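Local coordinates for protein N-acetylmuramoyl-L-alanine amidase (Mycolicibacterium smegmatis, PDB 7AGM) that binds zinc and probably hydrolyses the amide bond between N-acetylmuramic acid and L-alanine in peptidoglycan, at residues S4-A7 with G8-V11; V136-A139 with K140-D144; K196-E199 with G200-K203. All blocks are in the same frame, centred on the assembly; numbering follows the deposited sequence.

Interaction 1 of 3, residues S4-A7 with G8-V11; sequences SNIA and GMIV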
ATOM      1  N   SER A   4     -15.694 -14.688   8.597  1.00 44.49           N
ATOM      2  CA  SER A   4     -15.497 -16.100   8.319  1.00 46.16           C
ATOM      3  C   SER A   4     -15.293 -16.326   6.823  1.00 32.98           C
ATOM      4  O   SER A   4     -15.471 -15.428   5.998  1.00 26.95           O
ATOM      5  CB  SER A   4     -16.690 -16.912   8.825  1.00 56.45           C
ATOM      6  OG  SER A   4     -17.893 -16.470   8.218  1.00 58.16           O
ATOM      7  N   ASN A   5     -14.905 -17.555   6.483  1.00 27.72           N
ATOM      8  CA  ASN A   5     -14.687 -17.970   5.097  1.00 24.95           C
ATOM      9  C   ASN A   5     -13.605 -17.151   4.398  1.00 22.26           C
ATOM     10  O   ASN A   5     -13.667 -16.934   3.185  1.00 23.06           O
ATOM     11  CB  ASN A   5     -15.984 -18.014   4.280  1.00 26.36           C
ATOM     12  CG  ASN A   5     -16.294 -19.407   3.769  1.00 40.11           C
ATOM     13  OD1 ASN A   5     -15.701 -19.869   2.796  1.00 49.42           O
ATOM     14  ND2 ASN A   5     -17.219 -20.088   4.432  1.00 78.01           N
ATOM     15  N   ILE A   6     -12.593 -16.704   5.144  1.00 19.29           N
ATOM     16  CA  ILE A   6     -11.460 -16.016   4.540  1.00 17.63           C
ATOM     17  C   ILE A   6     -10.175 -16.832   4.550  1.00 17.21           C
ATOM     18  O   ILE A   6      -9.266 -16.518   3.766  1.00 17.40           O
ATOM     19  CB  ILE A   6     -11.208 -14.603   5.110  1.00 18.31           C
ATOM     20  CG1 ILE A   6     -10.735 -14.662   6.560  1.00 18.89           C
ATOM     21  CG2 ILE A   6     -12.442 -13.742   4.962  1.00 18.38           C
ATOM     22  CD1 ILE A   6     -10.082 -13.371   7.013  1.00 19.96           C
ATOM     23  N   ALA A   7     -10.056 -17.847   5.405  1.00 17.65           N
ATOM     24  CA  ALA A   7      -8.852 -18.665   5.395  1.00 17.00           C
ATOM     25  C   ALA A   7      -8.671 -19.283   4.015  1.00 16.89           C
ATOM     26  O   ALA A   7      -9.640 -19.650   3.346  1.00 17.17           O
ATOM     27  CB  ALA A   7      -8.935 -19.753   6.464  1.00 17.51           C
ATOM     28  N   GLY A   8      -7.428 -19.336   3.558  1.00 16.28           N
ATOM     29  CA  GLY A   8      -7.119 -19.837   2.240  1.00 16.21           C
ATOM     30  C   GLY A   8      -7.131 -18.792   1.142  1.00 15.34           C
ATOM     31  O   GLY A   8      -6.548 -19.031   0.078  1.00 15.60           O
ATOM     32  N   MET A   9      -7.784 -17.647   1.358  1.00 14.72           N
ATOM     33  CA  MET A   9      -7.729 -16.585   0.368  1.00 14.64           C
ATOM     34  C   MET A   9      -6.315 -16.016   0.293  1.00 13.89           C
ATOM     35  O   MET A   9      -5.495 -16.210   1.194  1.00 14.33           O
ATOM     36  CB  MET A   9      -8.777 -15.512   0.679  1.00 15.58           C
ATOM     37  CG  MET A   9     -10.210 -16.061   0.581  1.00 17.68           C
ATOM     38  SD  MET A   9     -11.495 -14.845   0.946  1.00 19.50           S
ATOM     39  CE  MET A   9     -11.698 -14.028  -0.633  1.00 20.07           C
ATOM     40  N   ILE A  10      -6.025 -15.330  -0.813  1.00 14.02           N
ATOM     41  CA  ILE A  10      -4.661 -14.954  -1.179  1.00 13.51           C
ATOM     42  C   ILE A  10      -4.532 -13.438  -1.197  1.00 13.12           C
ATOM     43  O   ILE A  10      -5.287 -12.753  -1.897  1.00 13.68           O
ATOM     44  CB  ILE A  10      -4.272 -15.535  -2.549  1.00 14.15           C
ATOM     45  CG1 ILE A  10      -4.469 -17.053  -2.568  1.00 16.01           C
ATOM     46  CG2 ILE A  10      -2.858 -15.148  -2.901  1.00 15.19           C
ATOM     47  CD1 ILE A  10      -4.528 -17.613  -3.963  1.00 17.74           C
ATOM     48  N   VAL A  11      -3.555 -12.917  -0.456  1.00 12.32           N
ATOM     49  CA  VAL A  11      -3.258 -11.490  -0.415  1.00 13.12           C
ATOM     50  C   VAL A  11      -1.812 -11.280  -0.843  1.00 12.75           C
ATOM     51  O   VAL A  11      -0.894 -11.903  -0.288  1.00 13.21           O
ATOM     52  CB  VAL A  11      -3.482 -10.908   0.995  1.00 13.05           C
ATOM     53  CG1 VAL A  11      -3.066  -9.434   1.050  1.00 14.29           C
ATOM     54  CG2 VAL A  11      -4.934 -11.099   1.436  1.00 13.67           C
TER
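Flat groups are few here, and the one that matters is the carbonyl of Ile6, whose oxygen receives Met9 N from above the carbonyl plane, 36° out of it. The bond is nonetheless sound, with Met9 N 3.0 Å from Ile6 O and an N-H...O angle of 158°, and it closes a type II beta turn from Ile6 to Met9. Round the same carbonyl lies the base of the Met9 side chain: Met9 CB and CG approach Ile6 O to 3.3 Å and 3.4 Å. With CG turned back beside its own backbone N (chi1 -64°), the methionine runs back along the chain entering the turn, and its sulfur, Met9 SD, comes to rest 3.8 Å from Ile6 CA and at the same distance from Asn5 O. Ile6 CB is 4.2 Å from that sulfur, an apolar contact.

Ala7 and Gly8 form the corner. Gly8 has a positive phi, as is usual at the third position of a type II turn, where glycine is common because it readily adopts such angles. Ala7 is exposed at the corner, its methyl turned away from the other arm. Ile6 and Met9 turn inward, both onto Leu216 of helix 198-219, while Asn5 O accepts from Ser220 OG and Gly8 O from Arg73. The chemistry therefore implies a division of labour: one backbone bond closes the turn, and the unbranched, pliable methionine fills its inner side with apolar bulk just before strand 10-15 starts.

Interaction 2 of 3, residues V136-A139 with K140-D144; sequences VQFA and KVMRD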
ATOM      1  N   VAL A 136     -12.801  -0.505  -6.000  1.00 13.92           N
ATOM      2  CA  VAL A 136     -13.467   0.649  -5.400  1.00 15.22           C
ATOM      3  C   VAL A 136     -14.089   0.265  -4.063  1.00 15.56           C
ATOM      4  O   VAL A 136     -13.965   0.996  -3.074  1.00 16.38           O
ATOM      5  CB  VAL A 136     -14.495   1.251  -6.379  1.00 16.96           C
ATOM      6  CG1 VAL A 136     -15.280   2.395  -5.722  1.00 19.09           C
ATOM      7  CG2 VAL A 136     -13.795   1.744  -7.653  1.00 17.52           C
ATOM      8  N   GLN A 137     -14.753  -0.895  -4.008  1.00 14.53           N
ATOM      9  CA  GLN A 137     -15.290  -1.371  -2.739  0.67 14.79           C
ATOM     10  C   GLN A 137     -14.176  -1.598  -1.722  1.00 14.07           C
ATOM     11  O   GLN A 137     -14.319  -1.250  -0.539  1.00 15.25           O
ATOM     12  CB  GLN A 137     -16.093  -2.652  -2.965  0.67 18.32           C
ATOM     13  CG  GLN A 137     -17.321  -2.432  -3.851  0.67 35.80           C
ATOM     14  CD  GLN A 137     -17.920  -3.726  -4.369  0.67 64.09           C
ATOM     15  OE1 GLN A 137     -17.447  -4.817  -4.049  0.67 57.21           O
ATOM     16  NE2 GLN A 137     -18.966  -3.610  -5.177  0.67 57.44           N
ATOM     17  N   PHE A 138     -13.062  -2.189  -2.160  1.00 13.28           N
ATOM     18  CA  PHE A 138     -11.922  -2.409  -1.272  1.00 13.02           C
ATOM     19  C   PHE A 138     -11.410  -1.081  -0.722  1.00 13.07           C
ATOM     20  O   PHE A 138     -11.159  -0.955   0.484  1.00 13.35           O
ATOM     21  CB  PHE A 138     -10.833  -3.117  -2.080  1.00 11.97           C
ATOM     22  CG  PHE A 138      -9.699  -3.707  -1.259  1.00 11.93           C
ATOM     23  CD1 PHE A 138      -9.728  -3.752   0.139  1.00 11.65           C
ATOM     24  CD2 PHE A 138      -8.586  -4.221  -1.916  1.00 12.53           C
ATOM     25  CE1 PHE A 138      -8.658  -4.314   0.863  1.00 12.44           C
ATOM     26  CE2 PHE A 138      -7.513  -4.767  -1.201  1.00 12.31           C
ATOM     27  CZ  PHE A 138      -7.560  -4.816   0.191  1.00 13.63           C
ATOM     28  N   ALA A 139     -11.279  -0.067  -1.586  1.00 13.36           N
ATOM     29  CA  ALA A 139     -10.805   1.233  -1.123  1.00 13.57           C
ATOM     30  C   ALA A 139     -11.705   1.778  -0.019  1.00 13.74           C
ATOM     31  O   ALA A 139     -11.215   2.293   0.993  1.00 13.60           O
ATOM     32  CB  ALA A 139     -10.702   2.216  -2.288  1.00 14.35           C
ATOM     33  N   LYS A 140     -13.021   1.622  -0.172  1.00 15.16           N
ATOM     34  CA  LYS A 140     -13.948   2.135   0.830  0.65 18.60           C
ATOM     35  C   LYS A 140     -13.841   1.359   2.139  1.00 16.05           C
ATOM     36  O   LYS A 140     -13.826   1.961   3.218  1.00 15.84           O
ATOM     37  CB  LYS A 140     -15.375   2.106   0.283  0.65 27.77           C
ATOM     38  CG  LYS A 140     -15.577   2.976  -0.950  0.65 66.24           C
ATOM     39  CD  LYS A 140     -17.026   2.966  -1.416  0.65 45.21           C
ATOM     40  CE  LYS A 140     -17.217   3.872  -2.621  0.65 55.42           C
ATOM     41  NZ  LYS A 140     -18.635   3.917  -3.071  0.65 65.31           N
ATOM     42  N   VAL A 141     -13.766   0.025   2.068  1.00 14.43           N
ATOM     43  CA  VAL A 141     -13.626  -0.769   3.288  1.00 14.96           C
ATOM     44  C   VAL A 141     -12.325  -0.414   4.003  1.00 13.67           C
ATOM     45  O   VAL A 141     -12.288  -0.255   5.233  1.00 14.24           O
ATOM     46  CB  VAL A 141     -13.690  -2.272   2.955  1.00 17.05           C
ATOM     47  CG1 VAL A 141     -13.407  -3.103   4.198  1.00 18.68           C
ATOM     48  CG2 VAL A 141     -15.044  -2.655   2.335  1.00 17.61           C
ATOM     49  N   MET A 142     -11.239  -0.281   3.241  1.00 13.15           N
ATOM     50  CA  MET A 142      -9.948   0.056   3.836  1.00 12.78           C
ATOM     51  C   MET A 142      -9.985   1.436   4.484  1.00 12.96           C
ATOM     52  O   MET A 142      -9.545   1.615   5.627  1.00 13.15           O
ATOM     53  CB  MET A 142      -8.863  -0.004   2.765  1.00 13.20           C
ATOM     54  CG  MET A 142      -7.465   0.321   3.290  1.00 13.85           C
ATOM     55  SD  MET A 142      -6.821  -0.895   4.458  1.00 14.28           S
ATOM     56  CE  MET A 142      -6.382  -2.228   3.345  1.00 15.05           C
ATOM     57  N   ARG A 143     -10.525   2.427   3.765  1.00 13.11           N
ATOM     58  CA  ARG A 143     -10.688   3.769   4.326  1.00 13.72           C
ATOM     59  C   ARG A 143     -11.500   3.740   5.618  1.00 13.70           C
ATOM     60  O   ARG A 143     -11.129   4.376   6.620  1.00 14.00           O
ATOM     61  CB  ARG A 143     -11.382   4.649   3.291  1.00 13.53           C
ATOM     62  CG  ARG A 143     -11.560   6.099   3.706  1.00 15.42           C
ATOM     63  CD  ARG A 143     -13.010   6.537   3.596  1.00 19.51           C
ATOM     64  NE  ARG A 143     -13.767   6.164   4.784  1.00 21.82           N
ATOM     65  CZ  ARG A 143     -13.859   6.917   5.882  1.00 22.75           C
ATOM     66  NH1 ARG A 143     -13.244   8.096   5.944  1.00 23.92           N
ATOM     67  NH2 ARG A 143     -14.570   6.493   6.918  1.00 21.81           N
ATOM     68  N   ASP A 144     -12.600   2.976   5.627  1.00 13.76           N
ATOM     69  CA  ASP A 144     -13.454   2.917   6.808  1.00 14.50           C
ATOM     70  C   ASP A 144     -12.718   2.306   7.996  1.00 14.89           C
ATOM     71  O   ASP A 144     -12.869   2.767   9.134  1.00 16.15           O
ATOM     72  CB  ASP A 144     -14.733   2.133   6.500  1.00 15.63           C
ATOM     73  CG  ASP A 144     -15.733   2.927   5.682  1.00 18.63           C
ATOM     74  OD1 ASP A 144     -15.518   4.135   5.454  1.00 19.07           O
ATOM     75  OD2 ASP A 144     -16.743   2.327   5.261  1.00 21.56           O
TER
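Helix 134-148 packs on the central mixed sheet, and Phe138 and Met142, one turn apart on its inner side, give the contact its apolar half. The two side chains run alongside each other in one direction; the methyl Met142 CE reaches Phe138 CE1 at 4.0 Å, approaching the ring obliquely. Phe138 sends CG anti to its own nitrogen (chi1 -167°), whereas the methionine folds at chi2 and chi3, which is how a long flexible chain brings its methyl back to the ring. The Phe138 ring also stacks with Phe215, and Met142 touches Val120, Val181 and Ile212.

Four i to i+4 backbone bonds run through the turns: Met142 N to Phe138 O at 2.8 Å, Val141 N to Gln137 O at 3.0 Å, Lys140 N to Val136 O at 3.1 Å and Arg143 N to Ala139 O at 2.9 Å. Ala139, with only a methyl, packs on Val120 and Val179.

The outward side carries Gln137, Lys140 and Asp144, with the valines between. The extended Lys140 chain lies alongside Val136, with Lys140 CE 3.9 Å from Val136 CG1. Arg143 grips Asp144 side-on with two nitrogens, NE at 2.8 Å and NH2 at 2.9 Å, both from the one oxygen OD1, which lies close to the guanidinium plane and is met on its anti side. Arg143 NH1 in turn binds Gly160 O, which probably limits its rotation. Hydrophobic residues facing a sheet and charged ones facing outward make this an amphipathic helix of an alpha/beta fold, here that of the zinc amidase family.

Interaction 3 of 3, residues K196-E199 with G200-K203; sequences KSPE and GRQK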
ATOM      1  N   LYS A 196       8.046   5.941  13.339  1.00 17.12           N
ATOM      2  CA  LYS A 196       9.325   5.557  13.917  1.00 18.10           C
ATOM      3  C   LYS A 196       9.193   4.577  15.075  1.00 19.17           C
ATOM      4  O   LYS A 196      10.210   4.023  15.510  1.00 21.48           O
ATOM      5  CB  LYS A 196      10.038   6.801  14.434  1.00 19.54           C
ATOM      6  CG  LYS A 196      10.513   7.764  13.378  1.00 21.92           C
ATOM      7  CD  LYS A 196      11.027   9.000  14.090  1.00 24.85           C
ATOM      8  CE  LYS A 196      11.625  10.006  13.169  1.00 27.30           C
ATOM      9  NZ  LYS A 196      12.198  11.110  13.989  1.00 26.01           N
ATOM     10  N   SER A 197       7.984   4.357  15.592  1.00 19.14           N
ATOM     11  CA  SER A 197       7.835   3.506  16.762  0.60 19.05           C
ATOM     12  C   SER A 197       7.276   2.142  16.379  1.00 19.34           C
ATOM     13  O   SER A 197       6.381   2.038  15.526  1.00 18.83           O
ATOM     14  CB  SER A 197       6.906   4.149  17.791  0.60 19.16           C
ATOM     15  OG  SER A 197       5.591   4.264  17.292  0.60 18.25           O
ATOM     16  N   PRO A 198       7.816   1.082  16.992  1.00 19.81           N
ATOM     17  CA  PRO A 198       7.255  -0.257  16.743  1.00 19.75           C
ATOM     18  C   PRO A 198       5.765  -0.329  17.034  1.00 19.50           C
ATOM     19  O   PRO A 198       5.019  -0.958  16.275  1.00 18.22           O
ATOM     20  CB  PRO A 198       8.072  -1.167  17.672  1.00 21.32           C
ATOM     21  CG  PRO A 198       9.340  -0.423  17.909  1.00 22.02           C
ATOM     22  CD  PRO A 198       9.012   1.040  17.853  1.00 20.81           C
ATOM     23  N   GLU A 199       5.308   0.326  18.106  1.00 19.79           N
ATOM     24  CA  GLU A 199       3.892   0.288  18.450  1.00 20.33           C
ATOM     25  C   GLU A 199       3.061   1.071  17.447  1.00 18.59           C
ATOM     26  O   GLU A 199       1.936   0.678  17.128  1.00 18.36           O
ATOM     27  CB  GLU A 199       3.664   0.809  19.871  1.00 23.59           C
ATOM     28  CG  GLU A 199       4.229  -0.099  20.953  1.00 32.65           C
ATOM     29  CD  GLU A 199       5.715   0.115  21.185  1.00 41.28           C
ATOM     30  OE1 GLU A 199       6.233   1.190  20.806  1.00 43.48           O
ATOM     31  OE2 GLU A 199       6.365  -0.795  21.741  1.00 60.77           O
ATOM     32  N   GLY A 200       3.600   2.178  16.933  1.00 17.04           N
ATOM     33  CA  GLY A 200       2.904   2.900  15.879  1.00 17.48           C
ATOM     34  C   GLY A 200       2.778   2.092  14.603  1.00 17.11           C
ATOM     35  O   GLY A 200       1.726   2.097  13.958  1.00 17.49           O
ATOM     36  N   ARG A 201       3.847   1.385  14.218  1.00 15.84           N
ATOM     37  CA  ARG A 201       3.767   0.551  13.024  1.00 15.55           C
ATOM     38  C   ARG A 201       2.782  -0.596  13.228  1.00 15.41           C
ATOM     39  O   ARG A 201       2.047  -0.968  12.304  1.00 15.27           O
ATOM     40  CB  ARG A 201       5.163   0.062  12.620  1.00 14.51           C
ATOM     41  CG  ARG A 201       6.101   1.213  12.224  1.00 14.85           C
ATOM     42  CD  ARG A 201       7.386   0.744  11.564  1.00 15.78           C
ATOM     43  NE  ARG A 201       8.218  -0.033  12.487  1.00 16.91           N
ATOM     44  CZ  ARG A 201       9.122   0.480  13.320  1.00 17.91           C
ATOM     45  NH1 ARG A 201       9.331   1.789  13.367  1.00 18.27           N
ATOM     46  NH2 ARG A 201       9.828  -0.327  14.110  1.00 19.44           N
ATOM     47  N   GLN A 202       2.720  -1.141  14.442  1.00 15.92           N
ATOM     48  CA  GLN A 202       1.707  -2.148  14.743  1.00 15.16           C
ATOM     49  C   GLN A 202       0.303  -1.560  14.655  1.00 15.42           C
ATOM     50  O   GLN A 202      -0.631  -2.235  14.208  1.00 15.65           O
ATOM     51  CB  GLN A 202       1.950  -2.744  16.131  1.00 15.36           C
ATOM     52  CG  GLN A 202       1.089  -3.966  16.425  1.00 16.27           C
ATOM     53  CD  GLN A 202       1.432  -5.142  15.532  1.00 17.75           C
ATOM     54  OE1 GLN A 202       2.605  -5.477  15.350  1.00 19.08           O
ATOM     55  NE2 GLN A 202       0.407  -5.774  14.959  1.00 18.77           N
ATOM     56  N   LYS A 203       0.143  -0.300  15.076  1.00 16.60           N
ATOM     57  CA  LYS A 203      -1.145   0.382  14.992  1.00 17.59           C
ATOM     58  C   LYS A 203      -1.606   0.488  13.543  1.00 16.48           C
ATOM     59  O   LYS A 203      -2.753   0.153  13.214  1.00 17.57           O
ATOM     60  CB  LYS A 203      -1.003   1.767  15.632  1.00 21.71           C
ATOM     61  CG  LYS A 203      -2.233   2.670  15.614  1.00 26.32           C
ATOM     62  CD  LYS A 203      -1.824   4.102  15.984  1.00 28.92           C
ATOM     63  CE  LYS A 203      -2.994   5.071  15.986  1.00 30.69           C
ATOM     64  NZ  LYS A 203      -4.017   4.674  16.988  1.00 38.23           N
TER
HETATM   65  O   HOH W   1      11.879   1.593  15.264  1.00 33.56           O
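Ser197 is extended (psi 139°) and Pro198 to Lys203 are helical, and the change between them starts helix 198-219, whose first i to i+4 bonds are Arg201 N to Ser197 O, Gln202 N to Pro198 O and Lys203 N to Glu199 O, each 2.9 Å long. Ser197 is the N-cap: in one of its two conformers OG accepts from Gly200 N at 2.9 Å, a rather bent bond of 139°. OG stands between the backbone N and the carbonyl carbon (chi1 65°), which brings it over the first turn, and it also binds Leu194 O.

Pro198, in the first turn, has no N-H to satisfy, and its ring fixes phi at a helical value. Gly200, without a side chain, leaves Ser197 OG close to its N and CA. The carboxylate of Glu199 near the start of the helix is probably favourable to the helix dipole.

Arg201 bends back over the cap at chi3. Its guanidinium lays one face over the peptide between Ser197 and Pro198, with Ser197 O 3.6 Å above the plane but offset toward the rim, and NH2 is 3.8 Å from Pro198 CG. In the plane, at the edge, sits a water that accepts from Arg201 NH2 at 3.0 Å and donates to Lys196 O at 3.0 Å. The charge itself is met by Asp58 through NE, while NH1 binds Met195 O.

Asp58 and Arg62, which binds Gln202 OE1, belong to helix 52-69, which begins with the zinc ligand Glu52, whose side chain is about 10 Å from that of Arg201; the N-terminal turn of helix 198-219 is thus fastened against helix 52-69, while Lys196 pairs with Asp48 in the loop before it.

Overall arrangement
All three interactions are local and lie in series along the chain, so none encloses another and none crosses. Interaction 1 closes a tight turn at the N terminus and leads into strand 10-15. Interaction 2 lies within helix 134-148, after the chain has passed through strands 102-109 and 119-123. Interaction 3 begins helix 198-219. The three do not touch; the centres of interactions 1 and 3 are about 26 Å apart. What relates them is helix 198-219: its start is interaction 3, Phe215 and Ile212 farther on meet interaction 2, and Leu216 near its end meets the turn of interaction 1.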